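Local atomic coordinates of glycosylation Associate Protein 1 (Streptococcus agalactiae serotype V, PDB entry 6OYC), a protein that probably works with its partners Gap2 and Gap3 in the accessory Sec system, which exports glycosylated adhesins, and has a fold related to GT-B glycosyltransferases. Residues 175-179 / 191-196; 188-192 / 203-208; 324-328 / 430-434. All blocks are in the same frame, centred on the assembly; numbering follows the deposited sequence.

Contact 1: residues 175-179 / 191-196; sequences GERIM and EINPKK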
ATOM      1  N   GLY A 175      -1.092  30.711   0.544  1.00 30.56           N
ATOM      2  CA  GLY A 175      -2.312  30.750   1.313  1.00 29.88           C
ATOM      3  C   GLY A 175      -3.546  31.117   0.515  1.00 33.67           C
ATOM      4  O   GLY A 175      -4.670  30.940   1.022  1.00 32.95           O
ATOM      5  N   GLU A 176      -3.381  31.635  -0.707  1.00 35.43           N
ATOM      6  CA  GLU A 176      -4.531  31.990  -1.542  1.00 36.45           C
ATOM      7  C   GLU A 176      -5.363  30.758  -1.899  1.00 30.73           C
ATOM      8  O   GLU A 176      -4.831  29.711  -2.276  1.00 31.67           O
ATOM      9  CB  GLU A 176      -4.068  32.676  -2.839  1.00 35.89           C
ATOM     10  CG  GLU A 176      -5.231  33.269  -3.620  1.00 36.93           C
ATOM     11  CD  GLU A 176      -4.818  33.949  -4.915  1.00 45.26           C
ATOM     12  OE1 GLU A 176      -3.730  33.621  -5.455  1.00 46.16           O
ATOM     13  OE2 GLU A 176      -5.594  34.809  -5.395  1.00 44.66           O
ATOM     14  N   ARG A 177      -6.676  30.896  -1.804  1.00 29.15           N
ATOM     15  CA  ARG A 177      -7.572  29.811  -2.165  1.00 31.45           C
ATOM     16  C   ARG A 177      -7.674  29.674  -3.680  1.00 32.31           C
ATOM     17  O   ARG A 177      -8.012  30.634  -4.378  1.00 33.58           O
ATOM     18  CB  ARG A 177      -8.955  30.042  -1.567  1.00 31.65           C
ATOM     19  CG  ARG A 177      -9.894  28.873  -1.852  1.00 35.32           C
ATOM     20  CD  ARG A 177     -11.136  28.966  -1.017  1.00 35.21           C
ATOM     21  NE  ARG A 177     -12.005  30.035  -1.478  1.00 42.78           N
ATOM     22  CZ  ARG A 177     -12.629  30.884  -0.671  1.00 45.17           C
ATOM     23  NH1 ARG A 177     -12.470  30.772   0.640  1.00 43.71           N
ATOM     24  NH2 ARG A 177     -13.412  31.841  -1.173  1.00 49.65           N
ATOM     25  N   ILE A 178      -7.390  28.483  -4.194  1.00 31.41           N
ATOM     26  CA  ILE A 178      -7.574  28.240  -5.622  1.00 34.24           C
ATOM     27  C   ILE A 178      -8.979  27.755  -5.921  1.00 32.96           C
ATOM     28  O   ILE A 178      -9.593  28.189  -6.896  1.00 34.86           O
ATOM     29  CB  ILE A 178      -6.536  27.243  -6.154  1.00 31.12           C
ATOM     30  CG1 ILE A 178      -5.123  27.745  -5.862  1.00 29.70           C
ATOM     31  CG2 ILE A 178      -6.761  27.022  -7.630  1.00 34.66           C
ATOM     32  CD1 ILE A 178      -4.797  29.035  -6.522  1.00 36.30           C
ATOM     33  N   MET A 179      -9.509  26.853  -5.102  1.00 32.24           N
ATOM     34  CA  MET A 179     -10.851  26.348  -5.359  1.00 35.57           C
ATOM     35  C   MET A 179     -11.447  25.827  -4.063  1.00 31.74           C
ATOM     36  O   MET A 179     -10.729  25.468  -3.125  1.00 35.70           O
ATOM     37  CB  MET A 179     -10.854  25.249  -6.427  1.00 33.69           C
ATOM     38  CG  MET A 179     -10.108  24.013  -5.987  1.00 33.04           C
ATOM     39  SD  MET A 179     -10.076  22.687  -7.174  1.00 44.24           S
ATOM     40  CE  MET A 179      -9.034  21.520  -6.313  1.00 35.61           C
ATOM     41  N   GLU A 191     -16.047  25.284  -6.859  1.00 33.34           N
ATOM     42  CA  GLU A 191     -15.992  26.694  -7.246  1.00 32.41           C
ATOM     43  C   GLU A 191     -14.536  27.121  -7.381  1.00 33.07           C
ATOM     44  O   GLU A 191     -13.775  27.071  -6.409  1.00 33.25           O
ATOM     45  CB  GLU A 191     -16.703  27.595  -6.230  1.00 32.79           C
ATOM     46  CG  GLU A 191     -18.225  27.426  -6.162  1.00 43.99           C
ATOM     47  CD  GLU A 191     -18.862  28.062  -4.910  1.00 52.80           C
ATOM     48  OE1 GLU A 191     -18.155  28.814  -4.194  1.00 52.81           O
ATOM     49  OE2 GLU A 191     -20.078  27.815  -4.645  1.00 47.94           O
ATOM     50  N   ILE A 192     -14.172  27.577  -8.567  1.00 32.33           N
ATOM     51  CA  ILE A 192     -12.854  28.135  -8.837  1.00 31.20           C
ATOM     52  C   ILE A 192     -12.791  29.584  -8.357  1.00 33.66           C
ATOM     53  O   ILE A 192     -13.733  30.356  -8.553  1.00 36.58           O
ATOM     54  CB  ILE A 192     -12.563  28.040 -10.344  1.00 34.94           C
ATOM     55  CG1 ILE A 192     -12.710  26.582 -10.831  1.00 32.12           C
ATOM     56  CG2 ILE A 192     -11.235  28.687 -10.676  1.00 33.92           C
ATOM     57  CD1 ILE A 192     -11.711  25.614 -10.206  1.00 33.67           C
ATOM     58  N   ASN A 193     -11.676  29.964  -7.735  1.00 34.50           N
ATOM     59  CA  ASN A 193     -11.366  31.363  -7.465  1.00 34.47           C
ATOM     60  C   ASN A 193     -11.464  32.183  -8.755  1.00 35.88           C
ATOM     61  O   ASN A 193     -10.670  31.962  -9.681  1.00 32.29           O
ATOM     62  CB  ASN A 193      -9.960  31.498  -6.887  1.00 32.61           C
ATOM     63  CG  ASN A 193      -9.628  32.933  -6.470  1.00 39.28           C
ATOM     64  OD1 ASN A 193     -10.222  33.893  -6.969  1.00 40.12           O
ATOM     65  ND2 ASN A 193      -8.680  33.080  -5.537  1.00 38.48           N
ATOM     66  N   PRO A 194     -12.359  33.173  -8.823  1.00 36.95           N
ATOM     67  CA  PRO A 194     -12.550  33.913 -10.088  1.00 36.07           C
ATOM     68  C   PRO A 194     -11.283  34.569 -10.603  1.00 37.90           C
ATOM     69  O   PRO A 194     -11.134  34.740 -11.822  1.00 32.78           O
ATOM     70  CB  PRO A 194     -13.617  34.957  -9.735  1.00 35.84           C
ATOM     71  CG  PRO A 194     -14.287  34.424  -8.481  1.00 40.50           C
ATOM     72  CD  PRO A 194     -13.242  33.642  -7.740  1.00 35.98           C
ATOM     73  N   LYS A 195     -10.350  34.919  -9.709  1.00 34.45           N
ATOM     74  CA  LYS A 195      -9.076  35.479 -10.142  1.00 36.68           C
ATOM     75  C   LYS A 195      -8.181  34.467 -10.835  1.00 36.21           C
ATOM     76  O   LYS A 195      -7.155  34.860 -11.397  1.00 37.91           O
ATOM     77  CB  LYS A 195      -8.341  36.077  -8.952  1.00 37.66           C
ATOM     78  CG  LYS A 195      -9.008  37.338  -8.452  1.00 38.41           C
ATOM     79  CD  LYS A 195      -8.557  37.666  -7.050  1.00 45.11           C
ATOM     80  CE  LYS A 195      -8.118  39.120  -6.991  1.00 53.45           C
ATOM     81  NZ  LYS A 195      -9.197  40.010  -7.517  1.00 50.64           N
ATOM     82  N   LYS A 196      -8.538  33.188 -10.806  1.00 33.96           N
ATOM     83  CA  LYS A 196      -7.780  32.141 -11.467  1.00 34.74           C
ATOM     84  C   LYS A 196      -8.521  31.561 -12.660  1.00 35.74           C
ATOM     85  O   LYS A 196      -7.984  30.674 -13.329  1.00 34.55           O
ATOM     86  CB  LYS A 196      -7.446  31.019 -10.470  1.00 37.79           C
ATOM     87  CG  LYS A 196      -6.791  31.508  -9.187  1.00 36.01           C
ATOM     88  CD  LYS A 196      -5.438  32.121  -9.467  1.00 34.49           C
ATOM     89  CE  LYS A 196      -4.775  32.530  -8.180  1.00 40.00           C
ATOM     90  NZ  LYS A 196      -3.307  32.776  -8.344  1.00 43.18           N
TER
HETATM   91  O   HOH W   1     -13.554  29.646  -4.567  1.00 37.28           O

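Contact 2: residues 188-192 / 203-208; sequences HHVEI and LSYSDI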
ATOM      1  N   HIS A 188     -21.591  18.308  -4.214  1.00 36.18           N
ATOM      2  CA  HIS A 188     -20.149  18.118  -4.268  1.00 37.31           C
ATOM      3  C   HIS A 188     -19.515  19.017  -5.315  1.00 36.12           C
ATOM      4  O   HIS A 188     -18.449  18.687  -5.836  1.00 37.09           O
ATOM      5  CB  HIS A 188     -19.801  16.653  -4.550  1.00 39.21           C
ATOM      6  CG  HIS A 188     -20.332  15.699  -3.527  1.00 45.10           C
ATOM      7  ND1 HIS A 188     -21.005  14.543  -3.863  1.00 52.78           N
ATOM      8  CD2 HIS A 188     -20.292  15.730  -2.173  1.00 44.11           C
ATOM      9  CE1 HIS A 188     -21.363  13.907  -2.761  1.00 49.00           C
ATOM     10  NE2 HIS A 188     -20.945  14.609  -1.722  1.00 45.68           N
ATOM     11  N   HIS A 189     -20.155  20.141  -5.647  1.00 34.99           N
ATOM     12  CA  HIS A 189     -19.671  20.946  -6.757  1.00 35.12           C
ATOM     13  C   HIS A 189     -18.447  21.759  -6.335  1.00 36.12           C
ATOM     14  O   HIS A 189     -18.180  21.961  -5.145  1.00 36.70           O
ATOM     15  CB  HIS A 189     -20.784  21.863  -7.284  1.00 35.76           C
ATOM     16  CG  HIS A 189     -20.914  23.157  -6.544  1.00 36.85           C
ATOM     17  ND1 HIS A 189     -21.740  23.308  -5.450  1.00 38.13           N
ATOM     18  CD2 HIS A 189     -20.323  24.361  -6.737  1.00 37.69           C
ATOM     19  CE1 HIS A 189     -21.644  24.545  -4.994  1.00 35.82           C
ATOM     20  NE2 HIS A 189     -20.791  25.205  -5.756  1.00 37.89           N
ATOM     21  N   VAL A 190     -17.711  22.244  -7.336  1.00 32.49           N
ATOM     22  CA  VAL A 190     -16.418  22.885  -7.145  1.00 33.66           C
ATOM     23  C   VAL A 190     -16.500  24.318  -7.668  1.00 38.37           C
ATOM     24  O   VAL A 190     -16.957  24.540  -8.796  1.00 36.47           O
ATOM     25  CB  VAL A 190     -15.306  22.091  -7.865  1.00 33.95           C
ATOM     26  CG1 VAL A 190     -13.925  22.749  -7.695  1.00 31.93           C
ATOM     27  CG2 VAL A 190     -15.264  20.652  -7.368  1.00 31.74           C
ATOM     28  N   GLU A 191     -16.047  25.284  -6.859  1.00 33.34           N
ATOM     29  CA  GLU A 191     -15.992  26.694  -7.246  1.00 32.41           C
ATOM     30  C   GLU A 191     -14.536  27.121  -7.381  1.00 33.07           C
ATOM     31  O   GLU A 191     -13.775  27.071  -6.409  1.00 33.25           O
ATOM     32  CB  GLU A 191     -16.703  27.595  -6.230  1.00 32.79           C
ATOM     33  CG  GLU A 191     -18.225  27.426  -6.162  1.00 43.99           C
ATOM     34  CD  GLU A 191     -18.862  28.062  -4.910  1.00 52.80           C
ATOM     35  OE1 GLU A 191     -18.155  28.814  -4.194  1.00 52.81           O
ATOM     36  OE2 GLU A 191     -20.078  27.815  -4.645  1.00 47.94           O
ATOM     37  N   ILE A 192     -14.172  27.577  -8.567  1.00 32.33           N
ATOM     38  CA  ILE A 192     -12.854  28.135  -8.837  1.00 31.20           C
ATOM     39  C   ILE A 192     -12.791  29.584  -8.357  1.00 33.66           C
ATOM     40  O   ILE A 192     -13.733  30.356  -8.553  1.00 36.58           O
ATOM     41  CB  ILE A 192     -12.563  28.040 -10.344  1.00 34.94           C
ATOM     42  CG1 ILE A 192     -12.710  26.582 -10.831  1.00 32.12           C
ATOM     43  CG2 ILE A 192     -11.235  28.687 -10.676  1.00 33.92           C
ATOM     44  CD1 ILE A 192     -11.711  25.614 -10.206  1.00 33.67           C
ATOM     45  N   LEU A 203     -15.863  28.214 -14.287  1.00 34.35           N
ATOM     46  CA  LEU A 203     -15.791  28.771 -12.940  1.00 35.33           C
ATOM     47  C   LEU A 203     -16.411  27.848 -11.908  1.00 36.90           C
ATOM     48  O   LEU A 203     -16.076  27.933 -10.722  1.00 39.14           O
ATOM     49  CB  LEU A 203     -16.506  30.135 -12.894  1.00 36.24           C
ATOM     50  CG  LEU A 203     -16.097  31.110 -11.790  1.00 41.15           C
ATOM     51  CD1 LEU A 203     -14.630  31.517 -11.937  1.00 39.26           C
ATOM     52  CD2 LEU A 203     -17.004  32.332 -11.785  1.00 39.82           C
ATOM     53  N   SER A 204     -17.281  26.950 -12.343  1.00 35.28           N
ATOM     54  CA  SER A 204     -18.055  26.119 -11.441  1.00 35.85           C
ATOM     55  C   SER A 204     -18.199  24.751 -12.092  1.00 38.06           C
ATOM     56  O   SER A 204     -18.707  24.654 -13.211  1.00 39.46           O
ATOM     57  CB  SER A 204     -19.416  26.770 -11.181  1.00 36.83           C
ATOM     58  OG  SER A 204     -20.430  25.795 -10.997  1.00 48.39           O
ATOM     59  N   TYR A 205     -17.740  23.697 -11.419  1.00 36.91           N
ATOM     60  CA  TYR A 205     -17.817  22.338 -11.943  1.00 35.14           C
ATOM     61  C   TYR A 205     -18.843  21.532 -11.156  1.00 34.34           C
ATOM     62  O   TYR A 205     -19.078  21.789  -9.974  1.00 35.75           O
ATOM     63  CB  TYR A 205     -16.447  21.656 -11.891  1.00 33.54           C
ATOM     64  CG  TYR A 205     -15.425  22.311 -12.789  1.00 31.79           C
ATOM     65  CD1 TYR A 205     -14.767  23.481 -12.400  1.00 35.63           C
ATOM     66  CD2 TYR A 205     -15.124  21.769 -14.028  1.00 30.01           C
ATOM     67  CE1 TYR A 205     -13.822  24.096 -13.251  1.00 33.69           C
ATOM     68  CE2 TYR A 205     -14.197  22.351 -14.868  1.00 32.21           C
ATOM     69  CZ  TYR A 205     -13.549  23.517 -14.484  1.00 34.58           C
ATOM     70  OH  TYR A 205     -12.616  24.071 -15.348  1.00 36.90           O
ATOM     71  N   SER A 206     -19.473  20.556 -11.819  1.00 34.64           N
ATOM     72  CA  SER A 206     -20.503  19.784 -11.124  1.00 35.83           C
ATOM     73  C   SER A 206     -19.905  18.880 -10.043  1.00 36.61           C
ATOM     74  O   SER A 206     -20.568  18.604  -9.037  1.00 33.34           O
ATOM     75  CB  SER A 206     -21.322  18.971 -12.124  1.00 32.07           C
ATOM     76  OG  SER A 206     -20.479  18.130 -12.875  1.00 42.76           O
ATOM     77  N   ASP A 207     -18.672  18.406 -10.226  1.00 33.74           N
ATOM     78  CA  ASP A 207     -17.966  17.667  -9.181  1.00 36.04           C
ATOM     79  C   ASP A 207     -16.470  17.730  -9.474  1.00 34.83           C
ATOM     80  O   ASP A 207     -16.046  18.245 -10.510  1.00 30.63           O
ATOM     81  CB  ASP A 207     -18.457  16.222  -9.071  1.00 32.16           C
ATOM     82  CG  ASP A 207     -18.403  15.474 -10.395  1.00 33.98           C
ATOM     83  OD1 ASP A 207     -17.475  15.697 -11.212  1.00 31.02           O
ATOM     84  OD2 ASP A 207     -19.293  14.633 -10.610  1.00 39.64           O
ATOM     85  N   ILE A 208     -15.674  17.193  -8.543  1.00 30.34           N
ATOM     86  CA  ILE A 208     -14.221  17.299  -8.665  1.00 30.81           C
ATOM     87  C   ILE A 208     -13.716  16.501  -9.866  1.00 29.50           C
ATOM     88  O   ILE A 208     -12.726  16.879 -10.499  1.00 31.58           O
ATOM     89  CB  ILE A 208     -13.552  16.869  -7.336  1.00 32.41           C
ATOM     90  CG1 ILE A 208     -12.106  17.369  -7.233  1.00 33.69           C
ATOM     91  CG2 ILE A 208     -13.548  15.362  -7.173  1.00 26.48           C
ATOM     92  CD1 ILE A 208     -11.902  18.767  -7.666  1.00 33.28           C
TER
HETATM   93  O   HOH W   2     -16.453  16.792  -5.978  1.00 33.13           O

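Contact 3: residues 324-328 / 430-434; sequences VDRLS and ISKIP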
ATOM      1  N   VAL A 324      -1.035 -14.984  12.417  1.00 35.72           N
ATOM      2  CA  VAL A 324      -2.136 -15.555  13.197  1.00 34.82           C
ATOM      3  C   VAL A 324      -3.517 -15.044  12.774  1.00 37.19           C
ATOM      4  O   VAL A 324      -4.531 -15.626  13.194  1.00 39.52           O
ATOM      5  CB  VAL A 324      -1.918 -15.325  14.710  1.00 38.99           C
ATOM      6  CG1 VAL A 324      -0.622 -16.006  15.159  1.00 35.72           C
ATOM      7  CG2 VAL A 324      -1.907 -13.821  15.038  1.00 36.58           C
ATOM      8  N   ASP A 325      -3.591 -14.013  11.929  1.00 36.70           N
ATOM      9  CA  ASP A 325      -4.872 -13.489  11.457  1.00 40.12           C
ATOM     10  C   ASP A 325      -5.712 -14.556  10.756  1.00 40.37           C
ATOM     11  O   ASP A 325      -5.199 -15.430  10.055  1.00 40.64           O
ATOM     12  CB  ASP A 325      -4.650 -12.322  10.490  1.00 36.82           C
ATOM     13  CG  ASP A 325      -4.027 -11.128  11.167  1.00 41.11           C
ATOM     14  OD1 ASP A 325      -4.386 -10.832  12.332  1.00 51.18           O
ATOM     15  OD2 ASP A 325      -3.150 -10.504  10.553  1.00 40.81           O
ATOM     16  N   ARG A 326      -7.025 -14.437  10.930  1.00 40.98           N
ATOM     17  CA  ARG A 326      -8.058 -15.301  10.366  1.00 41.96           C
ATOM     18  C   ARG A 326      -8.005 -16.720  10.897  1.00 42.08           C
ATOM     19  O   ARG A 326      -8.748 -17.572  10.407  1.00 48.35           O
ATOM     20  CB  ARG A 326      -8.017 -15.352   8.837  1.00 40.26           C
ATOM     21  CG  ARG A 326      -7.996 -14.010   8.145  1.00 41.90           C
ATOM     22  CD  ARG A 326      -7.773 -14.256   6.660  1.00 41.99           C
ATOM     23  NE  ARG A 326      -7.752 -13.030   5.875  1.00 42.41           N
ATOM     24  CZ  ARG A 326      -8.840 -12.363   5.516  1.00 47.15           C
ATOM     25  NH1 ARG A 326     -10.042 -12.812   5.875  1.00 46.16           N
ATOM     26  NH2 ARG A 326      -8.723 -11.250   4.797  1.00 49.91           N
ATOM     27  N   LEU A 327      -7.133 -17.017  11.852  1.00 39.91           N
ATOM     28  CA  LEU A 327      -7.116 -18.337  12.464  1.00 38.72           C
ATOM     29  C   LEU A 327      -8.088 -18.372  13.633  1.00 39.90           C
ATOM     30  O   LEU A 327      -8.135 -17.442  14.445  1.00 39.55           O
ATOM     31  CB  LEU A 327      -5.714 -18.711  12.944  1.00 38.33           C
ATOM     32  CG  LEU A 327      -4.664 -18.827  11.844  1.00 39.71           C
ATOM     33  CD1 LEU A 327      -3.321 -19.221  12.431  1.00 34.84           C
ATOM     34  CD2 LEU A 327      -5.121 -19.809  10.778  1.00 38.23           C
ATOM     35  N   SER A 328      -8.879 -19.441  13.698  1.00 38.75           N
ATOM     36  CA  SER A 328      -9.754 -19.641  14.842  1.00 42.36           C
ATOM     37  C   SER A 328      -8.939 -20.065  16.062  1.00 44.08           C
ATOM     38  O   SER A 328      -7.802 -20.538  15.951  1.00 43.41           O
ATOM     39  CB  SER A 328     -10.801 -20.707  14.540  1.00 41.64           C
ATOM     40  OG  SER A 328     -10.162 -21.957  14.411  1.00 45.56           O
ATOM     41  N   ILE A 430      -1.178 -20.140   7.516  1.00 35.45           N
ATOM     42  CA  ILE A 430      -1.912 -21.376   7.264  1.00 39.84           C
ATOM     43  C   ILE A 430      -3.420 -21.150   7.210  1.00 39.33           C
ATOM     44  O   ILE A 430      -4.178 -22.119   7.109  1.00 38.67           O
ATOM     45  CB  ILE A 430      -1.570 -22.463   8.296  1.00 38.19           C
ATOM     46  CG1 ILE A 430      -1.740 -21.932   9.721  1.00 38.00           C
ATOM     47  CG2 ILE A 430      -0.162 -23.012   8.066  1.00 39.08           C
ATOM     48  CD1 ILE A 430      -1.792 -23.020  10.751  1.00 39.79           C
ATOM     49  N   SER A 431      -3.877 -19.901   7.259  1.00 37.61           N
ATOM     50  CA  SER A 431      -5.298 -19.632   7.115  1.00 35.09           C
ATOM     51  C   SER A 431      -5.733 -19.912   5.679  1.00 33.47           C
ATOM     52  O   SER A 431      -4.909 -20.098   4.778  1.00 34.89           O
ATOM     53  CB  SER A 431      -5.622 -18.189   7.508  1.00 34.72           C
ATOM     54  OG  SER A 431      -5.534 -17.324   6.386  1.00 38.92           O
ATOM     55  N   LYS A 432      -7.051 -19.922   5.457  1.00 35.89           N
ATOM     56  CA  LYS A 432      -7.539 -20.137   4.097  1.00 37.00           C
ATOM     57  C   LYS A 432      -7.386 -18.922   3.204  1.00 36.12           C
ATOM     58  O   LYS A 432      -7.483 -19.075   1.988  1.00 38.09           O
ATOM     59  CB  LYS A 432      -9.004 -20.569   4.087  1.00 39.37           C
ATOM     60  CG  LYS A 432      -9.369 -21.567   5.164  1.00 40.32           C
ATOM     61  CD  LYS A 432     -10.880 -21.637   5.317  1.00 45.02           C
ATOM     62  CE  LYS A 432     -11.248 -22.404   6.552  1.00 44.93           C
ATOM     63  NZ  LYS A 432     -11.475 -23.828   6.241  1.00 54.72           N
ATOM     64  N   ILE A 433      -7.155 -17.731   3.762  1.00 36.00           N
ATOM     65  CA  ILE A 433      -6.905 -16.528   2.962  1.00 37.08           C
ATOM     66  C   ILE A 433      -5.587 -15.908   3.413  1.00 36.43           C
ATOM     67  O   ILE A 433      -5.587 -14.969   4.223  1.00 31.11           O
ATOM     68  CB  ILE A 433      -8.051 -15.511   3.083  1.00 37.31           C
ATOM     69  CG1 ILE A 433      -9.406 -16.211   2.987  1.00 37.62           C
ATOM     70  CG2 ILE A 433      -7.929 -14.440   1.998  1.00 37.16           C
ATOM     71  CD1 ILE A 433     -10.582 -15.334   3.379  1.00 37.64           C
ATOM     72  N   PRO A 434      -4.449 -16.413   2.948  1.00 36.17           N
ATOM     73  CA  PRO A 434      -3.173 -15.883   3.426  1.00 34.20           C
ATOM     74  C   PRO A 434      -2.981 -14.445   2.982  1.00 33.48           C
ATOM     75  O   PRO A 434      -3.483 -14.014   1.940  1.00 37.03           O
ATOM     76  CB  PRO A 434      -2.127 -16.821   2.806  1.00 33.49           C
ATOM     77  CG  PRO A 434      -2.834 -17.629   1.812  1.00 36.35           C
ATOM     78  CD  PRO A 434      -4.281 -17.662   2.193  1.00 35.94           C
TER
HETATM   79  O   HOH W   3      -3.676 -15.241   7.185  1.00 38.61           O

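Contact 1: residues 175-179 / 191-196
The strand beginning at Arg177 runs antiparallel to the end of strand 190-192, with Met179 and Ile192 forming a non-hydrogen-bonded pair whose CA atoms are 4.4 Å apart. There the Met179 CA lies 3.2 Å from Glu191 O in a CA-H...O contact, and one step on Asn193 N donates to Ile178 O at 2.9 Å. Past this bond segment 191-196 leaves the sheet. Asn193 suits the exit: its ND2 gives a 2.8 Å hydrogen bond to Arg177 O, while its OD1 accepts from Lys195 N at 2.9 Å, an Asx turn leading into a 3-10 segment. Both segments belong to the hairpin of strands 177-182 and 190-192 in a long antiparallel sheet, and Ile178 and Met179, both facing Tyr170 of the preceding strand, form a classic beta bulge. Met179 CB meets Ile192 CD1 at 3.9 Å, an apolar pair covered by Leu211 of helix 208-223. Beyond the sheet, Glu176 OE1 and Lys196 NZ make a 3.0 Å salt bridge, its hydrogen bond weak; the lysine's stronger acidic partner is Glu82. The lysine's aliphatic part serves too, since Lys196 CE lies 3.9 Å from Ile178 CD1.

Contact 2: residues 188-192 / 203-208
Leu203 opens the second segment by accepting, through its O, a 2.9 Å hydrogen bond from Ile192 N. Although its CA-to-CB bond points away, the long side chain swings back so that Leu203 CD1 lies 4.3 Å from Ile192 CB, giving this exposed leucine some apolar cover. Ser204 follows in a non-hydrogen-bonded pair with Glu191, where a small polar residue suits an exposed face; its CA lies 3.3 Å from Val190 O. Across that face, His189 NE2 donates to Glu191 OE2 at 2.9 Å, and Asp187 holds the other ring nitrogen. Tyr205 forms the antiparallel hydrogen-bonded pair with Val190: Tyr205 N to Val190 O is 2.9 Å and Val190 N to Tyr205 O is 3.0 Å. On the buried face the Tyr205 ring meets Ile192 edge-on, Tyr205 CE1 lying 3.6 Å from Ile192 CG1, while its hydroxyl reaches Glu214 of helix 208-223. At Ser206 the ladder gives way to a CA-H...O contact, Ser206 O lying 3.4 Å from His189 CA. Asp207 is the N-cap of that helix, its OD1 accepting from Glu210 N, and its CA approaches His188 O at 3.5 Å. A water links the loop just before strand 190-192 to the backbone of Ile208, 2.8 Å from His188 O and 2.7 Å from Ile208 N, while Ile208 CD1 packs 3.9 Å from Val190 CG2. This hairpin ends the antiparallel sheet within the chain: backbone hydrogen bonds set its register, apolar Val190, Ile192, Tyr205 and Ile208 pack on the side of helix 208-223, and polar Ser204, His189 and Glu191 take the other.

Contact 3: residues 324-328 / 430-434
Val324 starts a type II beta turn closed by Leu327 N donating to Val324 O at 3.2 Å. Asp325 comes next, its carboxylate held by the backbone N of Tyr356; its carbonyl faces Ser431, and a water bridges them, 3.3 Å from Asp325 O and 2.9 Å from Ser431 OG. Arg326, with a positive phi of 65°, extends across the gap: its NH1 lies 3.6 Å from Ile433 CD1, which sits over one face of the guanidinium, while NH1 bonds a glycerol probably from the crystallisation liquor. The two loops follow strands 318-323 and 426-428, neighbours in a parallel six-stranded sheet, and each leads into a helix, so the contact joins strand ends of a Rossmann-like domain, consistent with a GT-B relative. Beside the arginine's aliphatic chain, Ser431 OG accepts from Ile433 N at 3.1 Å, an ST turn. Leu327 CD2 reaches Ile430 CG1 at 4.1 Å and Ser431 CB at 3.7 Å, a small residue leaving room for the leucine. Ser328 then N-caps helix 329-344.

In the fold
From the N terminus, the chain has already built most of the long antiparallel sheet when contact 1 closes the turn between strands 177-182 and 190-192. Contact 2 begins on the strand where contact 1 ends, sharing Glu191 and Ile192, and closes the next loop onto strand 204-205. The two loops therefore overlap rather than nest, and strand 190-192 lies between its two neighbours in the sheet. They touch where Met179 SD lies 3.9 Å from Val190 CG1. Contact 3 comes later, joining loops at the ends of two neighbouring strands of a parallel sheet, with 101 residues between them, on the opposite side of the chain's centre, its centre about 45 Å from that of contact 2.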